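Local coordinates for periplasmic molybdate-binding protein (Azotobacter vinelandii, PDB 1ATG), which binds molybdate, and tungstate as well, in an anion pocket between its two domains, probably delivering the oxyanion from the periplasm to a membrane ABC transporter, at residues N9-L14 and I31-S36; G37-Q42 and N50-A55; H106-N111 and G147-Q152; A194-S199 and Q208-M213. All blocks are in the same frame, centred on the assembly; numbering follows the deposited sequence.

Interaction 1: N9-L14 and I31-S36. With WO4 (tungstate(VI)ion), chain B.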
loop_
_atom_site.group_PDB
_atom_site.type_symbol
_atom_site.label_atom_id
_atom_site.label_comp_id
_atom_site.label_asym_id
_atom_site.label_seq_id
_atom_site.Cartn_x
_atom_site.Cartn_y
_atom_site.Cartn_z
ATOM N N ASN A 9 -3.170 0.456 -0.860
ATOM C CA ASN A 9 -2.805 -0.603 0.077
ATOM C C ASN A 9 -3.344 -0.372 1.483
ATOM O O ASN A 9 -3.601 -1.338 2.204
ATOM C CB ASN A 9 -1.284 -0.746 0.182
ATOM C CG ASN A 9 -0.619 0.290 1.059
ATOM O OD1 ASN A 9 -0.369 0.112 2.267
ATOM N ND2 ASN A 9 -0.334 1.448 0.446
ATOM N N PHE A 10 -3.389 0.901 1.894
ATOM C CA PHE A 10 -3.660 1.290 3.263
ATOM C C PHE A 10 -5.111 1.604 3.527
ATOM O O PHE A 10 -5.477 1.979 4.655
ATOM C CB PHE A 10 -2.778 2.513 3.583
ATOM C CG PHE A 10 -2.558 2.834 5.040
ATOM C CD1 PHE A 10 -1.963 1.930 5.896
ATOM C CD2 PHE A 10 -2.938 4.077 5.534
ATOM C CE1 PHE A 10 -1.741 2.265 7.228
ATOM C CE2 PHE A 10 -2.732 4.405 6.873
ATOM C CZ PHE A 10 -2.142 3.482 7.704
ATOM N N LEU A 11 -5.980 1.423 2.527
ATOM C CA LEU A 11 -7.380 1.787 2.704
ATOM C C LEU A 11 -8.060 1.107 3.876
ATOM O O LEU A 11 -8.665 1.775 4.730
ATOM C CB LEU A 11 -8.162 1.485 1.418
ATOM C CG LEU A 11 -9.668 1.777 1.465
ATOM C CD1 LEU A 11 -9.961 3.237 1.787
ATOM C CD2 LEU A 11 -10.289 1.412 0.118
ATOM N N GLY A 12 -8.011 -0.215 3.951
ATOM C CA GLY A 12 -8.683 -0.947 5.015
ATOM C C GLY A 12 -8.126 -0.566 6.380
ATOM O O GLY A 12 -8.866 -0.426 7.364
ATOM N N THR A 13 -6.815 -0.378 6.473
ATOM C CA THR A 13 -6.184 0.028 7.732
ATOM C C THR A 13 -6.585 1.442 8.109
ATOM O O THR A 13 -6.902 1.719 9.277
ATOM C CB THR A 13 -4.665 -0.132 7.640
ATOM O OG1 THR A 13 -4.332 -1.451 7.193
ATOM C CG2 THR A 13 -4.032 0.107 9.008
ATOM N N LEU A 14 -6.638 2.341 7.127
ATOM C CA LEU A 14 -7.066 3.709 7.410
ATOM C C LEU A 14 -8.527 3.728 7.848
ATOM O O LEU A 14 -8.879 4.556 8.704
ATOM C CB LEU A 14 -6.855 4.592 6.181
ATOM C CG LEU A 14 -7.269 6.055 6.385
ATOM C CD1 LEU A 14 -6.526 6.721 7.540
ATOM C CD2 LEU A 14 -7.036 6.842 5.100
ATOM N N ILE A 31 -12.499 9.593 3.742
ATOM C CA ILE A 31 -11.412 8.888 3.081
ATOM C C ILE A 31 -11.617 8.778 1.572
ATOM O O ILE A 31 -12.698 8.402 1.125
ATOM C CB ILE A 31 -11.268 7.452 3.646
ATOM C CG1 ILE A 31 -10.965 7.476 5.150
ATOM C CG2 ILE A 31 -10.182 6.664 2.918
ATOM C CD1 ILE A 31 -11.090 6.148 5.855
ATOM N N SER A 32 -10.552 9.021 0.838
ATOM C CA SER A 32 -10.490 8.772 -0.589
ATOM C C SER A 32 -9.251 7.892 -0.837
ATOM O O SER A 32 -8.336 7.892 0.005
ATOM C CB SER A 32 -10.360 10.034 -1.426
ATOM O OG SER A 32 -11.458 10.902 -1.195
ATOM N N SER A 33 -9.204 7.205 -1.972
ATOM C CA SER A 33 -8.038 6.352 -2.220
ATOM C C SER A 33 -7.720 6.209 -3.699
ATOM O O SER A 33 -8.623 6.404 -4.540
ATOM C CB SER A 33 -8.278 4.979 -1.592
ATOM O OG SER A 33 -9.345 4.309 -2.226
ATOM N N GLY A 34 -6.476 5.898 -3.985
ATOM C CA GLY A 34 -6.049 5.652 -5.363
ATOM C C GLY A 34 -4.592 5.221 -5.312
ATOM O O GLY A 34 -4.024 5.126 -4.203
ATOM N N SER A 35 -3.974 4.902 -6.436
ATOM C CA SER A 35 -2.566 4.563 -6.481
ATOM C C SER A 35 -1.765 5.806 -6.106
ATOM O O SER A 35 -2.198 6.938 -6.401
ATOM C CB SER A 35 -2.175 4.079 -7.877
ATOM O OG SER A 35 -2.651 2.755 -8.045
ATOM N N SER A 36 -0.577 5.606 -5.573
ATOM C CA SER A 36 0.237 6.717 -5.102
ATOM C C SER A 36 0.571 7.735 -6.176
ATOM O O SER A 36 0.494 8.950 -5.939
ATOM C CB SER A 36 1.545 6.185 -4.492
ATOM O OG SER A 36 1.260 5.409 -3.328
HETATM W W WO4 B . -0.435 1.473 -3.993
HETATM O O1 WO4 B . -1.831 0.973 -4.971
HETATM O O2 WO4 B . -0.767 1.304 -2.304
HETATM O O3 WO4 B . 0.984 0.487 -4.362
HETATM O O4 WO4 B . -0.010 3.163 -4.308
#

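Interaction 2: G37-Q42 and N50-A55. With EDO (1,2-ethanediol), chain F.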
loop_
_atom_site.group_PDB
_atom_site.type_symbol
_atom_site.label_atom_id
_atom_site.label_comp_id
_atom_site.label_asym_id
_atom_site.label_seq_id
_atom_site.Cartn_x
_atom_site.Cartn_y
_atom_site.Cartn_z
ATOM N N GLY A 37 0.911 7.285 -7.378
ATOM C CA GLY A 37 1.260 8.170 -8.489
ATOM C C GLY A 37 0.123 9.108 -8.838
ATOM O O GLY A 37 0.256 10.343 -8.806
ATOM N N PRO A 38 -1.025 8.570 -9.211
ATOM C CA PRO A 38 -2.183 9.379 -9.569
ATOM C C PRO A 38 -2.612 10.294 -8.435
ATOM O O PRO A 38 -3.015 11.447 -8.692
ATOM C CB PRO A 38 -3.274 8.403 -9.967
ATOM C CG PRO A 38 -2.595 7.106 -10.176
ATOM C CD PRO A 38 -1.278 7.134 -9.461
ATOM N N VAL A 39 -2.558 9.830 -7.179
ATOM C CA VAL A 39 -2.927 10.712 -6.066
ATOM C C VAL A 39 -1.950 11.875 -5.975
ATOM O O VAL A 39 -2.406 13.022 -5.795
ATOM C CB VAL A 39 -3.033 9.941 -4.745
ATOM C CG1 VAL A 39 -3.223 10.899 -3.570
ATOM C CG2 VAL A 39 -4.177 8.947 -4.784
ATOM N N TYR A 40 -0.669 11.630 -6.124
ATOM C CA TYR A 40 0.328 12.693 -6.165
ATOM C C TYR A 40 -0.053 13.698 -7.261
ATOM O O TYR A 40 -0.022 14.904 -7.011
ATOM C CB TYR A 40 1.701 12.085 -6.467
ATOM C CG TYR A 40 2.704 13.111 -6.949
ATOM C CD1 TYR A 40 3.418 13.883 -6.039
ATOM C CD2 TYR A 40 2.923 13.331 -8.305
ATOM C CE1 TYR A 40 4.319 14.844 -6.462
ATOM C CE2 TYR A 40 3.822 14.285 -8.737
ATOM C CZ TYR A 40 4.517 15.035 -7.814
ATOM O OH TYR A 40 5.410 15.990 -8.259
ATOM N N ALA A 41 -0.366 13.187 -8.458
ATOM C CA ALA A 41 -0.704 14.093 -9.562
ATOM C C ALA A 41 -1.952 14.894 -9.270
ATOM O O ALA A 41 -2.022 16.082 -9.666
ATOM C CB ALA A 41 -0.835 13.320 -10.861
ATOM N N GLN A 42 -2.943 14.321 -8.619
ATOM C CA GLN A 42 -4.148 15.032 -8.245
ATOM C C GLN A 42 -3.800 16.136 -7.258
ATOM O O GLN A 42 -4.343 17.247 -7.375
ATOM C CB GLN A 42 -5.175 14.094 -7.615
ATOM C CG GLN A 42 -5.872 13.157 -8.590
ATOM C CD GLN A 42 -6.736 12.140 -7.873
ATOM O OE1 GLN A 42 -7.960 12.150 -7.981
ATOM N NE2 GLN A 42 -6.090 11.248 -7.129
ATOM N N ASN A 50 -6.510 17.176 2.790
ATOM C CA ASN A 50 -5.765 17.705 3.921
ATOM C C ASN A 50 -4.507 16.900 4.223
ATOM O O ASN A 50 -3.477 17.435 4.604
ATOM C CB ASN A 50 -6.657 17.714 5.173
ATOM C CG ASN A 50 -7.864 18.622 4.951
ATOM O OD1 ASN A 50 -8.994 18.218 5.130
ATOM N ND2 ASN A 50 -7.550 19.844 4.549
ATOM N N VAL A 51 -4.621 15.571 4.080
ATOM C CA VAL A 51 -3.558 14.629 4.399
ATOM C C VAL A 51 -3.455 13.567 3.287
ATOM O O VAL A 51 -4.482 13.122 2.793
ATOM C CB VAL A 51 -3.849 13.905 5.729
ATOM C CG1 VAL A 51 -2.864 12.778 6.029
ATOM C CG2 VAL A 51 -3.873 14.856 6.925
ATOM N N PHE A 52 -2.224 13.194 2.982
ATOM C CA PHE A 52 -1.945 12.167 1.990
ATOM C C PHE A 52 -1.036 11.097 2.613
ATOM O O PHE A 52 0.043 11.398 3.084
ATOM C CB PHE A 52 -1.260 12.779 0.768
ATOM C CG PHE A 52 -0.678 11.852 -0.257
ATOM C CD1 PHE A 52 -1.260 10.656 -0.653
ATOM C CD2 PHE A 52 0.507 12.225 -0.872
ATOM C CE1 PHE A 52 -0.657 9.866 -1.620
ATOM C CE2 PHE A 52 1.101 11.437 -1.848
ATOM C CZ PHE A 52 0.511 10.253 -2.225
ATOM N N PHE A 53 -1.508 9.847 2.525
ATOM C CA PHE A 53 -0.743 8.664 2.878
ATOM C C PHE A 53 -0.276 7.994 1.574
ATOM O O PHE A 53 -1.100 7.450 0.829
ATOM C CB PHE A 53 -1.576 7.660 3.667
ATOM C CG PHE A 53 -1.915 8.133 5.051
ATOM C CD1 PHE A 53 -1.003 8.061 6.083
ATOM C CD2 PHE A 53 -3.168 8.664 5.309
ATOM C CE1 PHE A 53 -1.308 8.513 7.351
ATOM C CE2 PHE A 53 -3.498 9.109 6.586
ATOM C CZ PHE A 53 -2.561 9.030 7.601
ATOM N N SER A 54 1.016 8.077 1.310
ATOM C CA SER A 54 1.533 7.421 0.106
ATOM C C SER A 54 1.987 5.992 0.407
ATOM O O SER A 54 2.212 5.671 1.600
ATOM C CB SER A 54 2.724 8.216 -0.426
ATOM O OG SER A 54 3.107 7.698 -1.691
ATOM N N ALA A 55 2.238 5.179 -0.613
ATOM C CA ALA A 55 2.849 3.871 -0.417
ATOM C C ALA A 55 4.362 3.958 -0.605
ATOM O O ALA A 55 5.022 2.924 -0.569
ATOM C CB ALA A 55 2.276 2.845 -1.390
HETATM C C1 EDO F . -8.215 9.510 -5.371
HETATM O O1 EDO F . -7.942 10.994 -5.112
HETATM C C2 EDO F . -9.636 9.164 -5.845
HETATM O O2 EDO F . -9.928 9.950 -7.168
#

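Interaction 3: H106-N111 and G147-Q152. With SO4 (sulfate ion), chain D; ACT (acetate ion), chain C.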
loop_
_atom_site.group_PDB
_atom_site.type_symbol
_atom_site.label_atom_id
_atom_site.label_comp_id
_atom_site.label_asym_id
_atom_site.label_seq_id
_atom_site.Cartn_x
_atom_site.Cartn_y
_atom_site.Cartn_z
ATOM N N HIS A 106 -2.137 -16.299 -14.982
ATOM C CA HIS A 106 -1.709 -14.914 -14.848
ATOM C C HIS A 106 -1.385 -14.509 -13.416
ATOM O O HIS A 106 -1.857 -15.108 -12.453
ATOM C CB HIS A 106 -2.830 -13.986 -15.337
ATOM C CG HIS A 106 -3.214 -14.232 -16.766
ATOM N ND1 HIS A 106 -4.255 -15.053 -17.149
ATOM C CD2 HIS A 106 -2.653 -13.776 -17.916
ATOM C CE1 HIS A 106 -4.340 -15.074 -18.473
ATOM N NE2 HIS A 106 -3.380 -14.309 -18.957
ATOM N N ILE A 107 -0.568 -13.464 -13.323
ATOM C CA ILE A 107 -0.218 -12.868 -12.042
ATOM C C ILE A 107 -0.581 -11.396 -12.119
ATOM O O ILE A 107 -0.161 -10.673 -13.058
ATOM C CB ILE A 107 1.275 -13.073 -11.712
ATOM C CG1 ILE A 107 1.581 -12.444 -10.344
ATOM C CG2 ILE A 107 2.233 -12.564 -12.783
ATOM C CD1 ILE A 107 2.930 -12.860 -9.783
ATOM N N ALA A 108 -1.375 -10.923 -11.175
ATOM C CA ALA A 108 -1.773 -9.525 -11.088
ATOM C C ALA A 108 -0.682 -8.719 -10.402
ATOM O O ALA A 108 -0.325 -9.003 -9.246
ATOM C CB ALA A 108 -3.092 -9.384 -10.345
ATOM N N ILE A 109 -0.113 -7.752 -11.121
ATOM C CA ILE A 109 0.932 -6.902 -10.553
ATOM C C ILE A 109 0.522 -5.471 -10.820
ATOM O O ILE A 109 0.266 -5.088 -11.978
ATOM C CB ILE A 109 2.334 -7.172 -11.113
ATOM C CG1 ILE A 109 2.651 -8.668 -11.002
ATOM C CG2 ILE A 109 3.367 -6.303 -10.405
ATOM C CD1 ILE A 109 4.044 -9.078 -11.394
ATOM N N SER A 110 0.446 -4.655 -9.776
ATOM C CA SER A 110 0.054 -3.261 -10.007
ATOM C C SER A 110 1.146 -2.574 -10.827
ATOM O O SER A 110 2.323 -2.909 -10.806
ATOM C CB SER A 110 -0.307 -2.537 -8.730
ATOM O OG SER A 110 0.697 -2.555 -7.752
ATOM N N ASN A 111 0.717 -1.580 -11.600
ATOM C CA ASN A 111 1.601 -0.844 -12.505
ATOM C C ASN A 111 2.765 -0.249 -11.738
ATOM O O ASN A 111 2.512 0.639 -10.918
ATOM C CB ASN A 111 0.716 0.221 -13.155
ATOM C CG ASN A 111 1.451 1.106 -14.142
ATOM O OD1 ASN A 111 2.668 1.136 -14.173
ATOM N ND2 ASN A 111 0.672 1.790 -14.990
ATOM N N GLY A 147 -4.906 -2.192 -4.743
ATOM C CA GLY A 147 -6.307 -2.500 -4.470
ATOM C C GLY A 147 -6.881 -3.363 -5.602
ATOM O O GLY A 147 -7.520 -4.393 -5.364
ATOM N N GLN A 148 -6.628 -2.977 -6.847
ATOM C CA GLN A 148 -7.107 -3.770 -7.979
ATOM C C GLN A 148 -6.361 -5.089 -8.096
ATOM O O GLN A 148 -6.999 -6.118 -8.358
ATOM C CB GLN A 148 -7.031 -2.963 -9.273
ATOM C CG GLN A 148 -7.504 -3.753 -10.490
ATOM C CD GLN A 148 -7.628 -2.875 -11.717
ATOM O OE1 GLN A 148 -6.674 -2.590 -12.436
ATOM N NE2 GLN A 148 -8.856 -2.415 -11.978
ATOM N N ALA A 149 -5.045 -5.146 -7.843
ATOM C CA ALA A 149 -4.334 -6.422 -7.875
ATOM C C ALA A 149 -4.945 -7.384 -6.856
ATOM O O ALA A 149 -5.139 -8.562 -7.144
ATOM C CB ALA A 149 -2.859 -6.199 -7.609
ATOM N N HIS A 150 -5.214 -6.843 -5.657
ATOM C CA HIS A 150 -5.843 -7.678 -4.633
ATOM C C HIS A 150 -7.232 -8.161 -5.048
ATOM O O HIS A 150 -7.544 -9.337 -4.869
ATOM C CB HIS A 150 -5.902 -6.900 -3.304
ATOM C CG HIS A 150 -6.746 -7.625 -2.302
ATOM N ND1 HIS A 150 -8.042 -7.240 -2.055
ATOM C CD2 HIS A 150 -6.496 -8.713 -1.537
ATOM C CE1 HIS A 150 -8.566 -8.069 -1.160
ATOM N NE2 HIS A 150 -7.662 -8.966 -0.835
ATOM N N SER A 151 -8.054 -7.274 -5.597
ATOM C CA SER A 151 -9.386 -7.640 -6.062
ATOM C C SER A 151 -9.337 -8.759 -7.101
ATOM O O SER A 151 -10.081 -9.749 -7.046
ATOM C CB SER A 151 -10.064 -6.429 -6.739
ATOM O OG SER A 151 -11.262 -6.906 -7.346
ATOM N N GLN A 152 -8.441 -8.602 -8.065
ATOM C CA GLN A 152 -8.303 -9.592 -9.131
ATOM C C GLN A 152 -7.863 -10.936 -8.601
ATOM O O GLN A 152 -8.298 -11.995 -9.067
ATOM C CB GLN A 152 -7.295 -9.090 -10.156
ATOM C CG GLN A 152 -7.744 -7.875 -10.944
ATOM C CD GLN A 152 -9.117 -8.001 -11.575
ATOM O OE1 GLN A 152 -9.372 -8.913 -12.360
ATOM N NE2 GLN A 152 -10.036 -7.104 -11.232
HETATM S S SO4 D . -11.367 -3.872 -9.294
HETATM O O1 SO4 D . -12.764 -3.992 -8.746
HETATM O O2 SO4 D . -10.830 -5.254 -9.505
HETATM O O3 SO4 D . -10.509 -3.129 -8.315
HETATM O O4 SO4 D . -11.395 -3.137 -10.596
HETATM C C ACT C . -5.956 -16.510 -14.464
HETATM O O ACT C . -4.853 -16.333 -13.906
HETATM O OXT ACT C . -6.087 -16.339 -15.712
HETATM C CH3 ACT C . -7.148 -16.976 -13.699
#

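Interaction 4: A194-S199 and Q208-M213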
loop_
_atom_site.group_PDB
_atom_site.type_symbol
_atom_site.label_atom_id
_atom_site.label_comp_id
_atom_site.label_asym_id
_atom_site.label_seq_id
_atom_site.Cartn_x
_atom_site.Cartn_y
_atom_site.Cartn_z
ATOM N N ALA A 194 3.719 9.961 4.806
ATOM C CA ALA A 194 2.547 10.790 4.794
ATOM C C ALA A 194 2.958 12.262 4.925
ATOM O O ALA A 194 4.021 12.573 5.445
ATOM C CB ALA A 194 1.606 10.440 5.940
ATOM N N VAL A 195 2.101 13.116 4.379
ATOM C CA VAL A 195 2.325 14.554 4.495
ATOM C C VAL A 195 0.968 15.230 4.699
ATOM O O VAL A 195 -0.102 14.743 4.357
ATOM C CB VAL A 195 2.957 15.229 3.264
ATOM C CG1 VAL A 195 4.431 14.910 3.105
ATOM C CG2 VAL A 195 2.199 14.886 1.982
ATOM N N ILE A 196 1.055 16.440 5.270
ATOM C CA ILE A 196 -0.079 17.347 5.322
ATOM C C ILE A 196 0.034 18.212 4.051
ATOM O O ILE A 196 1.136 18.586 3.670
ATOM C CB ILE A 196 -0.090 18.251 6.561
ATOM C CG1 ILE A 196 -0.319 17.401 7.820
ATOM C CG2 ILE A 196 -1.156 19.336 6.454
ATOM C CD1 ILE A 196 -0.221 18.192 9.112
ATOM N N THR A 197 -1.097 18.421 3.401
ATOM C CA THR A 197 -1.108 19.262 2.189
ATOM C C THR A 197 -1.040 20.724 2.640
ATOM O O THR A 197 -1.904 21.128 3.408
ATOM C CB THR A 197 -2.340 18.937 1.350
ATOM O OG1 THR A 197 -2.311 17.552 0.919
ATOM C CG2 THR A 197 -2.400 19.800 0.093
ATOM N N LYS A 198 -0.052 21.479 2.181
ATOM C CA LYS A 198 0.166 22.854 2.626
ATOM C C LYS A 198 -1.036 23.768 2.588
ATOM O O LYS A 198 -1.226 24.600 3.490
ATOM C CB LYS A 198 1.309 23.480 1.812
ATOM C CG LYS A 198 1.903 24.749 2.414
ATOM C CD LYS A 198 3.257 25.042 1.776
ATOM C CE LYS A 198 3.724 26.460 2.036
ATOM N NZ LYS A 198 5.016 26.738 1.340
ATOM N N SER A 199 -1.896 23.646 1.597
ATOM C CA SER A 199 -3.077 24.455 1.401
ATOM C C SER A 199 -4.256 24.085 2.281
ATOM O O SER A 199 -5.334 24.677 2.153
ATOM C CB SER A 199 -3.498 24.338 -0.077
ATOM O OG SER A 199 -3.968 23.033 -0.364
ATOM N N GLN A 208 -3.237 17.352 14.412
ATOM C CA GLN A 208 -3.709 16.486 15.486
ATOM C C GLN A 208 -3.761 15.041 15.000
ATOM O O GLN A 208 -3.294 14.132 15.683
ATOM C CB GLN A 208 -5.082 16.911 16.007
ATOM C CG GLN A 208 -5.587 16.016 17.130
ATOM C CD GLN A 208 -6.942 16.388 17.673
ATOM O OE1 GLN A 208 -7.566 15.614 18.407
ATOM N NE2 GLN A 208 -7.425 17.580 17.334
ATOM N N PHE A 209 -4.357 14.827 13.824
ATOM C CA PHE A 209 -4.453 13.469 13.276
ATOM C C PHE A 209 -3.081 12.899 12.992
ATOM O O PHE A 209 -2.806 11.725 13.299
ATOM C CB PHE A 209 -5.351 13.486 12.031
ATOM C CG PHE A 209 -5.557 12.115 11.442
ATOM C CD1 PHE A 209 -6.237 11.144 12.154
ATOM C CD2 PHE A 209 -5.067 11.797 10.185
ATOM C CE1 PHE A 209 -6.431 9.879 11.623
ATOM C CE2 PHE A 209 -5.261 10.532 9.660
ATOM C CZ PHE A 209 -5.938 9.571 10.366
ATOM N N MET A 210 -2.163 13.669 12.436
ATOM C CA MET A 210 -0.808 13.227 12.137
ATOM C C MET A 210 -0.065 12.857 13.420
ATOM O O MET A 210 0.697 11.887 13.442
ATOM C CB MET A 210 -0.056 14.265 11.317
ATOM C CG MET A 210 -0.603 14.422 9.902
ATOM S SD MET A 210 -0.200 13.070 8.780
ATOM C CE MET A 210 1.344 13.706 8.113
ATOM N N SER A 211 -0.298 13.610 14.498
ATOM C CA SER A 211 0.293 13.294 15.792
ATOM C C SER A 211 -0.297 11.998 16.343
ATOM O O SER A 211 0.415 11.110 16.803
ATOM C CB SER A 211 0.077 14.421 16.808
ATOM O OG SER A 211 0.460 14.003 18.115
ATOM N N TRP A 212 -1.607 11.849 16.232
ATOM C CA TRP A 212 -2.312 10.664 16.688
ATOM C C TRP A 212 -1.831 9.406 15.964
ATOM O O TRP A 212 -1.679 8.333 16.543
ATOM C CB TRP A 212 -3.823 10.839 16.483
ATOM C CG TRP A 212 -4.608 9.657 16.970
ATOM C CD1 TRP A 212 -5.034 9.401 18.242
ATOM C CD2 TRP A 212 -5.073 8.570 16.163
ATOM N NE1 TRP A 212 -5.704 8.207 18.277
ATOM C CE2 TRP A 212 -5.753 7.678 17.006
ATOM C CE3 TRP A 212 -4.965 8.253 14.797
ATOM C CZ2 TRP A 212 -6.326 6.502 16.548
ATOM C CZ3 TRP A 212 -5.552 7.086 14.347
ATOM C CH2 TRP A 212 -6.219 6.218 15.209
ATOM N N MET A 213 -1.529 9.549 14.661
ATOM C CA MET A 213 -1.014 8.445 13.866
ATOM C C MET A 213 0.289 7.860 14.371
ATOM O O MET A 213 0.619 6.719 14.025
ATOM C CB MET A 213 -0.797 8.917 12.425
ATOM C CG MET A 213 -2.093 9.003 11.631
ATOM S SD MET A 213 -2.844 7.404 11.277
ATOM C CE MET A 213 -1.499 6.571 10.429
#

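Interaction 1: N9-L14 and I31-S36
Ile31 is overlapped by two leucines from the first turn of helix 11-25. Its CG2 methyl touches both, 3.6 Å from CD1 of Leu11 and 3.8 Å from CD2 of Leu14. The Leu14 and Ile31 side chains meet tip to tip, whereas Leu11 crosses the isoleucine obliquely and carries on along the strand, bringing CD2 near Ser33 OG. Leu11 can do this because its CG is anti to the backbone N (chi1 178°), which carries the isopropyl end toward the strand. The two segments belong to one beta-alpha-beta unit: strand 2-7, helix 11-25 and strand 29-34, the two strands lying parallel and side by side. As in other periplasmic binding proteins of this kind, the ligand sits at the loop ends of such units, and here both segments run into it. Asn9, just ahead of the helix, holds tungstate O2 twice, through its backbone N at 2.9 Å and its ND2 at 2.8 Å, both bonds fairly straight. Tyr227 and Gln192 bond to Asn9 OD1, which fixes the amide so that ND2 faces the ion. Past the end of the strand, Ser36 likewise holds tungstate O4 twice, with N and OG both 2.8 Å away, its N-H bond more bent. Ser36 OG gives its proton to the tungstate while accepting Ala55 N. Thr8 OG1, Tyr117 N and Val146 N complete the hydrogen bonding of the anion. Since Ser36 opens helix 36-44, that helix's N-terminal end may add some electrostatic stabilisation to its bonds.

Interaction 2: G37-Q42 and N50-A55
Val39 lies one turn into helix 36-44 and points at the strand, where its CG1 methyl meets the CD1-CE1 side of the Phe52 ring. The approach is oblique and snug: Val39 CG1 is 3.4 Å from CE1 and 3.5 Å from CD1 of Phe52. With CG1 anti to the backbone N (chi1 172°), this branch goes to the phenyl ring, while Val39 also packs on Val5 of strand 2-7. That second neighbour reveals the topology. Strands 29-34 and 51-53 both run parallel to strand 2-7, which separates them in the sheet, so helix 36-44 is the connection of a beta-alpha-beta crossover that skips over the middle strand. Tyr40 comes next; its backbone N is the part near Phe52, 4.3 Å from CZ of that ring, and its own ring swings off toward helix 58-65. The hydroxyl bonds to Gln66, just after that helix, and Lys62 within it makes a cation-pi contact. Helix 58-65 also supplies Leu63, which packs against Phe52 as well as Tyr40, while the backbone N of Ser54 stands 3.8 Å above one face of the phenyl ring, toward its rim. Gln42 ends the segment at the surface. In the conformer modelled here, one of two, its OE1 accepts O2 of an ethanediol at 3.1 Å, and NE2 makes a weak bond to O1; Tyr49 OH holds the same molecule, probably a relic of the crystallisation liquor.

Interaction 3: H106-N111 and G147-Q152
Ala149 brings the backbone of helix 147-152 close to strand 107-110, with its CA only 5.1 Å from that of Ala108, while its neighbour Gln148 extends outward and bonds through NE2 to O4 of a sulfate. The two alanine methyls pass alongside each other, pointing in opposite directions, CB to CB 4.2 Å, and Ala108 CB also rests 3.9 Å from the Ala149 carbonyl O. Ala149 CB reaches on along the strand to the backbone N of Ser110. With such small side chains at the meeting point, the axes of the two short segments pass within 7.3 Å, running nearly antiparallel at 167°. Ser151 is on the outer side, where in one of its two conformers its OG bonds to O2 of the sulfate, an ion that probably came from the crystallisation liquor. One turn after Ala149, Gln152 adds its CB, 4.2 Å from Ala108 CB. Its chain then bends at chi2 (-51°) and turns the amide away from the strand, so that Gln152 NE2 meets the same sulfate O2 at 2.7 Å. The start of helix 146-154 faces the anion pocket. In the sheet, strand 107-110 runs parallel between strands 140-143 and 160-164, and helix 146-154 links those two, crossing over the strand they flank. The opposite face of the strand, through Ile109, packs on Thr122 and Leu125 of helix 116-127.

Interaction 4: A194-S199 and Q208-M213
The helical hydrogen bond from Met213 N to Phe209 O, 2.9 Å long, belongs to the turn from which Met210 reaches across to Ala194 and Ile196. No hydrogen bond joins the two segments; one buried methionine makes all the contacts. Its CG lies 3.6 Å from CG1 of Ile196, where the two side chains slide past each other in opposite directions, with Ile196 CD1 slightly farther from the same carbon. Beyond CG the methionine folds twice, at chi2 (-74°) and chi3 (-90°), and the double bend turns the terminal CE methyl in against the strand backbone. There Met210 CE lies 3.8 Å from Val195 C and 3.9 Å from Ala194 CB. Val195 presents main chain here because its side chain points the other way, toward Ala69, Ser73 and Arg74. The strand and helix segments run almost antiparallel, at 158°, with their axes 9.8 Å apart, a gap spanned by the methionine. Strand 191-196 is hydrogen-bonded antiparallel to strand 51-53 and to strand 75-86, and Met210 touches both of these as well, at Val51 and Phe75. Helix 203-212 thus lies over this part of the sheet, while Phe209 and Trp212 turn to Phe21 of helix 11-25 beside it.

Interactions 1, 2 and 4 share one half of the sheet, whereas interaction 3 lies on the strands across the tungstate, its centre about 29 Å from that of interaction 4. Interactions 1 and 2 follow directly in the chain and touch at the tungstate end of the sheet. Strands 51-53 and 191-196 pair side by side, tying interaction 2 to interaction 4 by backbone bonds such as Phe52 N to Val195 O. All four are apolar between their segments, but interactions 2, 3 and 4 are buried while interaction 1 is partly open. Interaction 1 alone directly bonds the pocket anion; interactions 2 and 3 meet, at their outer edges, molecules probably from the crystallisation liquor.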